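Local coordinates for protein peptidoglycan-N-acetylglucosamine deacetylase BC_1974 (Bacillus cereus, PDB 5N1P) that catalyses the removal of acetyl groups from N-acetylglucosamine residues of peptidoglycan, using zinc or another divalent metal ion as cofactor, at residues G13-E18 / I165-V170; H26-T31 / Y185-Y190; L45-N50 / A86-K91; A140-I145 / S169-P174. All blocks are in the same frame, centred on the assembly; numbering follows the deposited sequence. Where two conformers were deposited one is given.

Contact 1 of 4, residues G13-E18 / I165-V170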
loop_
_atom_site.group_PDB
_atom_site.type_symbol
_atom_site.label_atom_id
_atom_site.label_comp_id
_atom_site.label_asym_id
_atom_site.label_seq_id
_atom_site.Cartn_x
_atom_site.Cartn_y
_atom_site.Cartn_z
ATOM N N GLY A 13 1.610 -7.378 -10.093
ATOM C CA GLY A 13 0.728 -8.009 -11.056
ATOM C C GLY A 13 0.972 -7.457 -12.438
ATOM O O GLY A 13 1.924 -6.713 -12.658
ATOM N N LYS A 14 0.090 -7.806 -13.366
ATOM C CA LYS A 14 0.296 -7.488 -14.775
ATOM C C LYS A 14 0.058 -6.021 -15.161
ATOM O O LYS A 14 0.249 -5.655 -16.317
ATOM C CB LYS A 14 -0.599 -8.390 -15.634
ATOM C CG LYS A 14 -2.079 -8.238 -15.371
ATOM C CD LYS A 14 -2.878 -9.144 -16.303
ATOM C CE LYS A 14 -4.375 -9.039 -16.055
ATOM N NZ LYS A 14 -4.773 -9.510 -14.698
ATOM N N TYR A 15 -0.342 -5.183 -14.210
ATOM C CA TYR A 15 -0.530 -3.758 -14.501
ATOM C C TYR A 15 0.521 -2.913 -13.793
ATOM O O TYR A 15 0.520 -1.688 -13.906
ATOM C CB TYR A 15 -1.928 -3.287 -14.080
ATOM C CG TYR A 15 -3.050 -4.115 -14.660
ATOM C CD1 TYR A 15 -3.345 -4.061 -16.014
ATOM C CD2 TYR A 15 -3.811 -4.948 -13.851
ATOM C CE1 TYR A 15 -4.367 -4.817 -16.553
ATOM C CE2 TYR A 15 -4.843 -5.706 -14.379
ATOM C CZ TYR A 15 -5.108 -5.642 -15.732
ATOM O OH TYR A 15 -6.129 -6.390 -16.264
ATOM N N THR A 16 1.400 -3.570 -13.047
ATOM C CA THR A 16 2.337 -2.860 -12.180
ATOM C C THR A 16 3.424 -2.126 -12.959
ATOM O O THR A 16 3.812 -1.013 -12.597
ATOM C CB THR A 16 2.951 -3.848 -11.167
ATOM O OG1 THR A 16 1.884 -4.387 -10.380
ATOM C CG2 THR A 16 3.944 -3.152 -10.245
ATOM N N ALA A 17 3.918 -2.728 -14.034
ATOM C CA ALA A 17 4.936 -2.069 -14.837
ATOM C C ALA A 17 4.385 -0.762 -15.422
ATOM O O ALA A 17 5.055 0.271 -15.408
ATOM C CB ALA A 17 5.437 -3.004 -15.947
ATOM N N GLU A 18 3.150 -0.799 -15.912
ATOM C CA GLU A 18 2.515 0.405 -16.431
ATOM C C GLU A 18 2.353 1.476 -15.352
ATOM O O GLU A 18 2.595 2.662 -15.595
ATOM C CB GLU A 18 1.151 0.076 -17.034
ATOM C CG GLU A 18 0.423 1.303 -17.555
ATOM C CD GLU A 18 -0.837 0.948 -18.305
ATOM O OE1 GLU A 18 -1.142 -0.261 -18.395
ATOM O OE2 GLU A 18 -1.515 1.876 -18.803
ATOM N N ILE A 165 -3.494 -4.278 -8.825
ATOM C CA ILE A 165 -3.853 -5.501 -9.542
ATOM C C ILE A 165 -5.129 -5.319 -10.358
ATOM O O ILE A 165 -5.554 -6.232 -11.060
ATOM C CB ILE A 165 -4.029 -6.686 -8.583
ATOM C CG1 ILE A 165 -5.061 -6.358 -7.507
ATOM C CG2 ILE A 165 -2.688 -7.027 -7.976
ATOM C CD1 ILE A 165 -5.631 -7.584 -6.810
ATOM N N HIS A 166 -5.727 -4.135 -10.265
ATOM C CA HIS A 166 -6.934 -3.813 -11.024
ATOM C C HIS A 166 -6.672 -2.688 -12.016
ATOM O O HIS A 166 -6.104 -1.652 -11.651
ATOM C CB HIS A 166 -8.074 -3.425 -10.086
ATOM C CG HIS A 166 -8.496 -4.530 -9.171
ATOM N ND1 HIS A 166 -8.894 -4.309 -7.871
ATOM C CD2 HIS A 166 -8.581 -5.866 -9.371
ATOM C CE1 HIS A 166 -9.203 -5.462 -7.306
ATOM N NE2 HIS A 166 -9.020 -6.423 -8.195
ATOM N N PRO A 167 -7.100 -2.887 -13.271
ATOM C CA PRO A 167 -6.833 -1.963 -14.383
ATOM C C PRO A 167 -7.366 -0.558 -14.108
ATOM O O PRO A 167 -6.716 0.444 -14.420
ATOM C CB PRO A 167 -7.596 -2.579 -15.565
ATOM C CG PRO A 167 -8.009 -3.934 -15.143
ATOM C CD PRO A 167 -8.020 -3.975 -13.649
ATOM N N GLN A 168 -8.559 -0.488 -13.528
ATOM C CA GLN A 168 -9.205 0.807 -13.352
ATOM C C GLN A 168 -8.471 1.660 -12.314
ATOM O O GLN A 168 -8.485 2.885 -12.398
ATOM C CB GLN A 168 -10.687 0.630 -12.982
ATOM C CG GLN A 168 -10.971 0.110 -11.585
ATOM C CD GLN A 168 -10.972 -1.402 -11.477
ATOM O OE1 GLN A 168 -10.495 -2.106 -12.369
ATOM N NE2 GLN A 168 -11.530 -1.913 -10.378
ATOM N N SER A 169 -7.819 1.013 -11.349
ATOM C CA SER A 169 -7.031 1.719 -10.347
ATOM C C SER A 169 -5.812 2.363 -10.975
ATOM O O SER A 169 -5.522 3.534 -10.762
ATOM C CB SER A 169 -6.585 0.758 -9.239
ATOM O OG SER A 169 -7.689 0.013 -8.761
ATOM N N VAL A 170 -5.083 1.578 -11.751
ATOM C CA VAL A 170 -3.901 2.096 -12.422
ATOM C C VAL A 170 -4.275 3.241 -13.382
ATOM O O VAL A 170 -3.572 4.263 -13.466
ATOM C CB VAL A 170 -3.167 0.942 -13.146
ATOM C CG1 VAL A 170 -2.016 1.481 -13.999
ATOM C CG2 VAL A 170 -2.674 -0.060 -12.114
HETATM O O HOH W 1 -4.628 -8.664 -11.738
#
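A water donates to Ile165 O at 2.7 Å and at the same time accepts from Lys14 NZ at 3.1 Å, so the lysine's ammonium group reaches the 165-170 segment through one solvent molecule. The same carbonyl oxygen lies at the edge of the Tyr15 ring, in its plane, where Tyr15 CE2 stands 3.4 Å from Ile165 O. Tyr15 carries most of the remaining contact. Its CG stands beside the backbone N, on the Lys14 side (chi1 -53°), and the ring is clasped between two residues: Pro167 lies over one face, with its CB 4.2 Å from the Tyr15 ring centroid in a CH-pi contact 22° off the normal, and Lys14 CG rests over the centre of the opposite face. Pro167 CG sits 3.3 Å from Tyr15 OH. At the start of the side chain, Tyr15 CB packs on Val170 CG2 at 3.9 Å. The contact joins two of the loops at the C-terminal ends of the barrel strands in this NodB-type deacetylase, each just where a helix begins. Gly13 to Thr16 form a type I turn leading into helix 16-25, and His166 is the N-cap residue of helix 167-182. Within the turn, Gly13 N donates to Thr16 OG1 at 3.0 Å, and that hydroxyl is also hydrogen-bonded to Asp164. The Ile165 side chain also touches the zinc ligand Asp10.

Contact 2 of 4, residues H26-T31 / Y185-Y190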
loop_
_atom_site.group_PDB
_atom_site.type_symbol
_atom_site.label_atom_id
_atom_site.label_comp_id
_atom_site.label_asym_id
_atom_site.label_seq_id
_atom_site.Cartn_x
_atom_site.Cartn_y
_atom_site.Cartn_z
ATOM N N HIS A 26 5.538 11.260 -13.913
ATOM C CA HIS A 26 5.090 12.390 -13.095
ATOM C C HIS A 26 6.007 12.623 -11.894
ATOM O O HIS A 26 5.667 13.395 -10.997
ATOM C CB HIS A 26 3.658 12.175 -12.598
ATOM C CG HIS A 26 2.631 12.132 -13.686
ATOM N ND1 HIS A 26 2.359 10.989 -14.410
ATOM C CD2 HIS A 26 1.796 13.085 -14.162
ATOM C CE1 HIS A 26 1.408 11.243 -15.289
ATOM N NE2 HIS A 26 1.050 12.509 -15.161
ATOM N N ASP A 27 7.160 11.956 -11.889
ATOM C CA ASP A 27 8.130 12.031 -10.794
ATOM C C ASP A 27 7.465 11.880 -9.430
ATOM O O ASP A 27 7.753 12.624 -8.492
ATOM C CB ASP A 27 8.916 13.343 -10.863
ATOM C CG ASP A 27 9.796 13.428 -12.096
ATOM O OD1 ASP A 27 10.665 12.546 -12.266
ATOM O OD2 ASP A 27 9.620 14.371 -12.898
ATOM N N ALA A 28 6.560 10.914 -9.337
ATOM C CA ALA A 28 5.869 10.625 -8.093
ATOM C C ALA A 28 6.447 9.358 -7.481
ATOM O O ALA A 28 6.809 8.436 -8.206
ATOM C CB ALA A 28 4.382 10.460 -8.334
ATOM N N LYS A 29 6.546 9.330 -6.155
ATOM C CA LYS A 29 7.015 8.147 -5.437
ATOM C C LYS A 29 5.839 7.600 -4.642
ATOM O O LYS A 29 5.007 8.359 -4.150
ATOM C CB LYS A 29 8.191 8.482 -4.517
ATOM C CG LYS A 29 9.424 9.049 -5.228
ATOM C CD LYS A 29 9.942 8.107 -6.299
ATOM C CE LYS A 29 11.373 8.474 -6.716
ATOM N NZ LYS A 29 11.430 9.778 -7.427
ATOM N N ALA A 30 5.754 6.282 -4.524
ATOM C CA ALA A 30 4.600 5.650 -3.910
ATOM C C ALA A 30 5.036 4.489 -3.036
ATOM O O ALA A 30 6.239 4.247 -2.864
ATOM C CB ALA A 30 3.633 5.174 -4.989
ATOM N N THR A 31 4.051 3.781 -2.483
ATOM C CA THR A 31 4.304 2.698 -1.534
ATOM C C THR A 31 3.529 1.473 -1.991
ATOM O O THR A 31 2.371 1.588 -2.368
ATOM C CB THR A 31 3.880 3.134 -0.116
ATOM O OG1 THR A 31 4.667 4.270 0.276
ATOM C CG2 THR A 31 4.051 2.010 0.904
ATOM N N TYR A 185 -0.319 19.083 -2.878
ATOM C CA TYR A 185 0.274 17.851 -2.353
ATOM C C TYR A 185 1.534 17.488 -3.133
ATOM O O TYR A 185 1.577 17.629 -4.354
ATOM C CB TYR A 185 -0.714 16.668 -2.415
ATOM C CG TYR A 185 -1.830 16.698 -1.395
ATOM C CD1 TYR A 185 -1.648 16.200 -0.108
ATOM C CD2 TYR A 185 -3.073 17.225 -1.720
ATOM C CE1 TYR A 185 -2.682 16.227 0.825
ATOM C CE2 TYR A 185 -4.103 17.254 -0.804
ATOM C CZ TYR A 185 -3.908 16.768 0.465
ATOM O OH TYR A 185 -4.950 16.809 1.369
ATOM N N GLU A 186 2.561 17.031 -2.424
ATOM C CA GLU A 186 3.671 16.326 -3.056
ATOM C C GLU A 186 3.462 14.823 -2.874
ATOM O O GLU A 186 2.805 14.393 -1.926
ATOM C CB GLU A 186 5.012 16.764 -2.467
ATOM C CG GLU A 186 5.599 18.008 -3.135
ATOM C CD GLU A 186 6.492 18.817 -2.210
ATOM O OE1 GLU A 186 7.106 18.226 -1.300
ATOM O OE2 GLU A 186 6.581 20.049 -2.399
ATOM N N PHE A 187 4.008 14.026 -3.785
ATOM C CA PHE A 187 3.841 12.577 -3.712
ATOM C C PHE A 187 5.102 11.867 -3.261
ATOM O O PHE A 187 6.082 11.779 -4.004
ATOM C CB PHE A 187 3.394 12.035 -5.064
ATOM C CG PHE A 187 1.978 12.381 -5.399
ATOM C CD1 PHE A 187 0.941 11.554 -4.991
ATOM C CD2 PHE A 187 1.677 13.538 -6.092
ATOM C CE1 PHE A 187 -0.367 11.868 -5.282
ATOM C CE2 PHE A 187 0.372 13.858 -6.388
ATOM C CZ PHE A 187 -0.651 13.021 -5.981
ATOM N N GLU A 188 5.069 11.348 -2.036
ATOM C CA GLU A 188 6.236 10.684 -1.479
ATOM C C GLU A 188 5.957 9.239 -1.142
ATOM O O GLU A 188 4.811 8.840 -0.907
ATOM C CB GLU A 188 6.731 11.392 -0.219
ATOM C CG GLU A 188 7.336 12.767 -0.475
ATOM C CD GLU A 188 8.162 13.252 0.697
ATOM O OE1 GLU A 188 7.723 13.053 1.850
ATOM O OE2 GLU A 188 9.244 13.834 0.469
ATOM N N ALA A 189 7.026 8.459 -1.127
ATOM C CA ALA A 189 6.953 7.103 -0.607
ATOM C C ALA A 189 7.024 7.144 0.909
ATOM O O ALA A 189 7.475 8.120 1.495
ATOM C CB ALA A 189 8.077 6.254 -1.149
ATOM N N TYR A 190 6.593 6.065 1.539
ATOM C CA TYR A 190 6.868 5.866 2.945
ATOM C C TYR A 190 8.349 5.783 3.191
ATOM O O TYR A 190 9.096 5.241 2.398
ATOM C CB TYR A 190 6.184 4.600 3.461
ATOM C CG TYR A 190 6.496 4.252 4.899
ATOM C CD1 TYR A 190 5.759 4.809 5.943
ATOM C CD2 TYR A 190 7.505 3.336 5.217
ATOM C CE1 TYR A 190 6.032 4.483 7.267
ATOM C CE2 TYR A 190 7.786 3.008 6.530
ATOM C CZ TYR A 190 7.035 3.577 7.553
ATOM O OH TYR A 190 7.345 3.211 8.848
HETATM O O HOH W 2 3.339 6.457 -0.648
#
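Residues 28-31 and 187-190 run side by side in nearly the same direction, 27° apart, and draw together until the CA atoms of Ala30 and Ala189 are 4.3 Å from each other. Lys29 N donates to Phe187 O at 3.3 Å; the bond is nearly straight at the hydrogen (165°), but the nitrogen stands above the carbonyl plane, 56° out of it. The second bond uses a side chain: Tyr190 N gives its hydrogen to Thr31 OG1 at 2.9 Å. Thr31 OG1 stands beside its own backbone N, where it is placed to meet Tyr190 N, and a water 2.7 Å from Thr31 OG1 donates in turn to Glu188 O. The hydroxyl is thus held by both a backbone N-H and a water that ties it to the same segment. The two segments feed the central parallel sheet of the NodB domain: Thr31 bonds through its backbone to Leu6 and Phe8 of strand 2-9, while Glu186 bonds to Lys2 and Ala4 near the start of that strand. Segment 26-31 comes straight from helix 16-25, whose C-terminal end is closed by a Schellman motif with Asp27, at positive phi, as its C-prime residue. The small side chains of Ala30 and Ala189 allow the close approach, and Ala189 CB sits 3.2 Å from Ala30 O. Separately, Ala28 CB packs on Phe187 CB at 3.8 Å. The Phe187 ring then turns to Leu177 and Leu180 of helix 167-182, whereas Tyr190 extends from the contact and hydrogen-bonds to His195 through OH.

Contact 3 of 4, residues L45-N50 / A86-K91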
loop_
_atom_site.group_PDB
_atom_site.type_symbol
_atom_site.label_atom_id
_atom_site.label_comp_id
_atom_site.label_asym_id
_atom_site.label_seq_id
_atom_site.Cartn_x
_atom_site.Cartn_y
_atom_site.Cartn_z
ATOM N N LEU A 45 9.567 -7.197 -10.796
ATOM C CA LEU A 45 8.751 -6.016 -10.507
ATOM C C LEU A 45 9.025 -5.513 -9.093
ATOM O O LEU A 45 8.987 -4.306 -8.830
ATOM C CB LEU A 45 7.264 -6.322 -10.683
ATOM C CG LEU A 45 6.845 -6.464 -12.144
ATOM C CD1 LEU A 45 5.395 -6.909 -12.248
ATOM C CD2 LEU A 45 7.067 -5.148 -12.885
ATOM N N VAL A 46 9.272 -6.441 -8.175
ATOM C CA VAL A 46 9.663 -6.064 -6.827
ATOM C C VAL A 46 10.953 -5.254 -6.877
ATOM O O VAL A 46 11.080 -4.213 -6.232
ATOM C CB VAL A 46 9.863 -7.299 -5.917
ATOM C CG1 VAL A 46 10.308 -6.863 -4.530
ATOM C CG2 VAL A 46 8.590 -8.147 -5.854
ATOM N N LYS A 47 11.908 -5.735 -7.665
ATOM C CA LYS A 47 13.191 -5.050 -7.810
ATOM C C LYS A 47 12.989 -3.653 -8.375
ATOM O O LYS A 47 13.555 -2.669 -7.884
ATOM C CB LYS A 47 14.126 -5.847 -8.711
ATOM C CG LYS A 47 15.527 -5.276 -8.772
ATOM C CD LYS A 47 16.463 -6.204 -9.536
ATOM C CE LYS A 47 16.624 -7.526 -8.803
ATOM N NZ LYS A 47 18.060 -7.935 -8.700
ATOM N N ARG A 48 12.155 -3.564 -9.395
ATOM C CA ARG A 48 11.932 -2.295 -10.043
ATOM C C ARG A 48 11.220 -1.282 -9.121
ATOM O O ARG A 48 11.572 -0.097 -9.090
ATOM C CB ARG A 48 11.143 -2.527 -11.329
ATOM C CG ARG A 48 11.301 -1.418 -12.285
ATOM C CD ARG A 48 10.419 -1.552 -13.494
ATOM N NE ARG A 48 10.074 -0.195 -13.857
ATOM C CZ ARG A 48 9.108 0.152 -14.684
ATOM N NH1 ARG A 48 8.389 -0.773 -15.307
ATOM N NH2 ARG A 48 8.880 1.436 -14.887
ATOM N N GLU A 49 10.230 -1.745 -8.360
ATOM C CA GLU A 49 9.548 -0.876 -7.397
ATOM C C GLU A 49 10.554 -0.223 -6.459
ATOM O O GLU A 49 10.564 1.003 -6.293
ATOM C CB GLU A 49 8.508 -1.665 -6.591
ATOM C CG GLU A 49 7.250 -1.965 -7.402
ATOM C CD GLU A 49 6.278 -2.913 -6.711
ATOM O OE1 GLU A 49 6.489 -3.264 -5.529
ATOM O OE2 GLU A 49 5.292 -3.302 -7.375
ATOM N N ASN A 50 11.413 -1.049 -5.865
ATOM C CA ASN A 50 12.387 -0.569 -4.911
ATOM C C ASN A 50 13.467 0.307 -5.563
ATOM O O ASN A 50 13.873 1.320 -4.994
ATOM C CB ASN A 50 13.023 -1.761 -4.193
ATOM C CG ASN A 50 14.119 -1.345 -3.257
ATOM O OD1 ASN A 50 15.306 -1.580 -3.527
ATOM N ND2 ASN A 50 13.744 -0.705 -2.164
ATOM N N ALA A 86 13.338 -9.488 0.986
ATOM C CA ALA A 86 14.751 -9.269 1.290
ATOM C C ALA A 86 15.653 -10.083 0.382
ATOM O O ALA A 86 16.766 -9.662 0.062
ATOM C CB ALA A 86 15.033 -9.592 2.747
ATOM N N ASN A 87 15.188 -11.255 -0.039
ATOM C CA ASN A 87 15.957 -12.116 -0.937
ATOM C C ASN A 87 16.231 -11.438 -2.267
ATOM O O ASN A 87 17.220 -11.732 -2.943
ATOM C CB ASN A 87 15.216 -13.433 -1.190
ATOM C CG ASN A 87 15.236 -14.354 0.006
ATOM O OD1 ASN A 87 16.156 -14.313 0.821
ATOM N ND2 ASN A 87 14.217 -15.203 0.115
ATOM N N ILE A 88 15.321 -10.550 -2.653
ATOM C CA ILE A 88 15.410 -9.861 -3.928
ATOM C C ILE A 88 16.155 -8.538 -3.792
ATOM O O ILE A 88 17.096 -8.276 -4.549
ATOM C CB ILE A 88 14.009 -9.585 -4.513
ATOM C CG1 ILE A 88 13.237 -10.894 -4.675
ATOM C CG2 ILE A 88 14.118 -8.830 -5.845
ATOM C CD1 ILE A 88 11.763 -10.689 -4.992
ATOM N N ILE A 89 15.749 -7.713 -2.829
ATOM C CA ILE A 89 16.313 -6.361 -2.759
ATOM C C ILE A 89 17.365 -6.131 -1.668
ATOM O O ILE A 89 17.943 -5.036 -1.583
ATOM C CB ILE A 89 15.187 -5.311 -2.607
ATOM C CG1 ILE A 89 14.446 -5.467 -1.279
ATOM C CG2 ILE A 89 14.222 -5.409 -3.770
ATOM C CD1 ILE A 89 13.415 -4.349 -1.024
ATOM N N GLY A 90 17.649 -7.143 -0.856
ATOM C CA GLY A 90 18.707 -7.035 0.142
ATOM C C GLY A 90 18.340 -6.173 1.345
ATOM O O GLY A 90 19.194 -5.817 2.153
ATOM N N LYS A 91 17.070 -5.813 1.439
ATOM C CA LYS A 91 16.575 -4.995 2.539
ATOM C C LYS A 91 15.377 -5.704 3.149
ATOM O O LYS A 91 14.571 -6.254 2.414
ATOM C CB LYS A 91 16.183 -3.599 2.035
ATOM C CG LYS A 91 15.495 -2.706 3.053
ATOM C CD LYS A 91 14.878 -1.478 2.387
ATOM C CE LYS A 91 13.987 -0.712 3.370
ATOM N NZ LYS A 91 13.183 0.366 2.725
HETATM O O HOH W 3 18.423 -9.214 -6.422
#
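Ile88 and Val46 meet at about a right angle, the tip of the isoleucine against the branch point of the valine: Ile88 CD1 lies 4.0 Å from Val46 CB and 4.1 Å from Val46 CG1. Ile88 CG1 is anti to its carbonyl carbon (chi1 -58°), while its other branch, CG2, is turned to Lys47, touching Lys47 CE at 4.1 Å. Ile89 adopts a different shape. Its CG1 takes the crowded position between the backbone N and the carbonyl carbon (chi1 65°), and both branches of the side chain come over one face of the Asn50 carboxamide: Ile89 CG2 packs 3.9 Å from Asn50 CB, and Ile89 CD1 reaches Asn50 CG at 3.8 Å. The carboxamide therefore meets hydrocarbon here. A water also links Lys47 NZ to Ile88 O, although both of its bonds are short enough to leave the details doubtful. Gly90, with positive phi, is the first residue to leave the helix. In the deacetylase fold, helix 43-51 stands between the C-terminal end of helix 74-89 and helix 16-25, which receives Arg48, while Glu49 and Asn50 rest on Val56 of strand 55-58.

Contact 4 of 4, residues A140-I145 / S169-P174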
loop_
_atom_site.group_PDB
_atom_site.type_symbol
_atom_site.label_atom_id
_atom_site.label_comp_id
_atom_site.label_asym_id
_atom_site.label_seq_id
_atom_site.Cartn_x
_atom_site.Cartn_y
_atom_site.Cartn_z
ATOM N N ALA A 140 -14.089 5.200 -17.539
ATOM C CA ALA A 140 -15.155 5.778 -16.721
ATOM C C ALA A 140 -14.954 5.434 -15.251
ATOM O O ALA A 140 -15.174 6.274 -14.372
ATOM C CB ALA A 140 -16.525 5.303 -17.193
ATOM N N ALA A 141 -14.543 4.195 -14.985
ATOM C CA ALA A 141 -14.299 3.751 -13.614
ATOM C C ALA A 141 -13.163 4.551 -13.001
ATOM O O ALA A 141 -13.238 4.959 -11.843
ATOM C CB ALA A 141 -13.970 2.251 -13.578
ATOM N N ALA A 142 -12.113 4.769 -13.791
ATOM C CA ALA A 142 -10.949 5.531 -13.354
ATOM C C ALA A 142 -11.316 6.951 -12.946
ATOM O O ALA A 142 -10.830 7.456 -11.929
ATOM C CB ALA A 142 -9.884 5.560 -14.458
ATOM N N ALA A 143 -12.161 7.597 -13.745
ATOM C CA ALA A 143 -12.592 8.957 -13.447
ATOM C C ALA A 143 -13.335 9.004 -12.110
ATOM O O ALA A 143 -13.157 9.935 -11.323
ATOM C CB ALA A 143 -13.471 9.499 -14.573
ATOM N N GLN A 144 -14.163 7.991 -11.862
ATOM C CA GLN A 144 -14.939 7.914 -10.622
ATOM C C GLN A 144 -14.027 7.654 -9.423
ATOM O O GLN A 144 -14.203 8.221 -8.352
ATOM C CB GLN A 144 -16.004 6.820 -10.723
ATOM C CG GLN A 144 -16.829 6.626 -9.455
ATOM C CD GLN A 144 -17.791 7.759 -9.175
ATOM O OE1 GLN A 144 -17.840 8.287 -8.060
ATOM N NE2 GLN A 144 -18.584 8.126 -10.177
ATOM N N ILE A 145 -13.049 6.784 -9.611
ATOM C CA ILE A 145 -12.065 6.526 -8.566
ATOM C C ILE A 145 -11.271 7.789 -8.244
ATOM O O ILE A 145 -11.039 8.116 -7.074
ATOM C CB ILE A 145 -11.126 5.394 -8.989
ATOM C CG1 ILE A 145 -11.909 4.089 -9.036
ATOM C CG2 ILE A 145 -9.944 5.272 -8.025
ATOM C CD1 ILE A 145 -11.183 2.974 -9.769
ATOM N N SER A 169 -7.819 1.013 -11.349
ATOM C CA SER A 169 -7.031 1.719 -10.347
ATOM C C SER A 169 -5.812 2.363 -10.975
ATOM O O SER A 169 -5.522 3.534 -10.762
ATOM C CB SER A 169 -6.585 0.758 -9.239
ATOM O OG SER A 169 -7.689 0.013 -8.761
ATOM N N VAL A 170 -5.083 1.578 -11.751
ATOM C CA VAL A 170 -3.901 2.096 -12.422
ATOM C C VAL A 170 -4.275 3.241 -13.382
ATOM O O VAL A 170 -3.572 4.263 -13.466
ATOM C CB VAL A 170 -3.167 0.942 -13.146
ATOM C CG1 VAL A 170 -2.016 1.481 -13.999
ATOM C CG2 VAL A 170 -2.674 -0.060 -12.114
ATOM N N ALA A 171 -5.412 3.112 -14.058
ATOM C CA ALA A 171 -5.864 4.141 -14.989
ATOM C C ALA A 171 -6.272 5.446 -14.292
ATOM O O ALA A 171 -6.286 6.511 -14.901
ATOM C CB ALA A 171 -7.023 3.615 -15.814
ATOM N N ALA A 172 -6.598 5.349 -13.009
ATOM C CA ALA A 172 -7.049 6.514 -12.267
ATOM C C ALA A 172 -5.878 7.373 -11.805
ATOM O O ALA A 172 -6.054 8.537 -11.456
ATOM C CB ALA A 172 -7.893 6.076 -11.053
ATOM N N VAL A 173 -4.680 6.804 -11.807
ATOM C CA VAL A 173 -3.560 7.476 -11.169
ATOM C C VAL A 173 -3.166 8.822 -11.828
ATOM O O VAL A 173 -2.938 9.790 -11.105
ATOM C CB VAL A 173 -2.361 6.510 -11.075
ATOM C CG1 VAL A 173 -1.106 7.237 -10.632
ATOM C CG2 VAL A 173 -2.697 5.438 -10.060
ATOM N N PRO A 174 -3.138 8.918 -13.177
ATOM C CA PRO A 174 -2.818 10.245 -13.724
ATOM C C PRO A 174 -3.752 11.366 -13.236
ATOM O O PRO A 174 -3.259 12.436 -12.875
ATOM C CB PRO A 174 -2.961 10.047 -15.240
ATOM C CG PRO A 174 -2.626 8.620 -15.440
ATOM C CD PRO A 174 -3.214 7.901 -14.244
#
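Ile145 and Ala172 join two helices of the barrel's outer layer in the NodB fold, 138-152 and 167-182, which are connected in sequence through strand 157-163. The helix segments cross at -60° with their axes 7.8 Å apart, a close approach made possible by alanines on both sides. Ile145 CB lies 3.9 Å from Ala172 CB. From there Ile145 CG2, anti to the backbone N, presses on Ala172 CB at 3.7 Å. The other branch leaves CB through CG1, anti to the carbonyl carbon (chi1 -68°), and ends in Ile145 CD1, 4.2 Å from Ser169 N and also packed against CG of Gln168. One helical turn earlier, Ala142 CB enters beside the backbone of the partner helix, 3.6 Å from both Ala171 C and Ala172 N, with Ala171 CB next to it at 3.7 Å. No hydrogen bond crosses the interface. Ser169, whose CB points away, is hydrogen-bonded through OG to Asp130, while Val173 faces Met162 of strand 157-163. The 169-174 segment is kinked at Pro174, whose nitrogen carries no hydrogen to give to the preceding turn. Ala172 CB points toward helix 138-152 and comes to 3.4 Å from Ala142 O.

Overall arrangement
Contacts 1 and 4 lie closest together, with centres about 11 Å apart; both use helix 167-182, and Gln168 bridges them, its backbone O 3.7 Å from Ala142 CB. Contact 3 touches contact 1 through helix 43-51, where Leu45 and Glu49 pack on Thr16, but its centre is about 27 Å from that of contact 4. Contact 2 touches none of the others and lies about 17 Å, centre to centre, from contacts 1 and 4 and about 18 Å from contact 3. The zinc site of Asp10, His59 and His63 is nearest to contact 1: the Ile165 side chain is about 7 Å from both the metal and the bound hydroxamate inhibitor. The Ser169 side chain, shared with contact 4, is about 5 Å from that of His163, the probable proton donor.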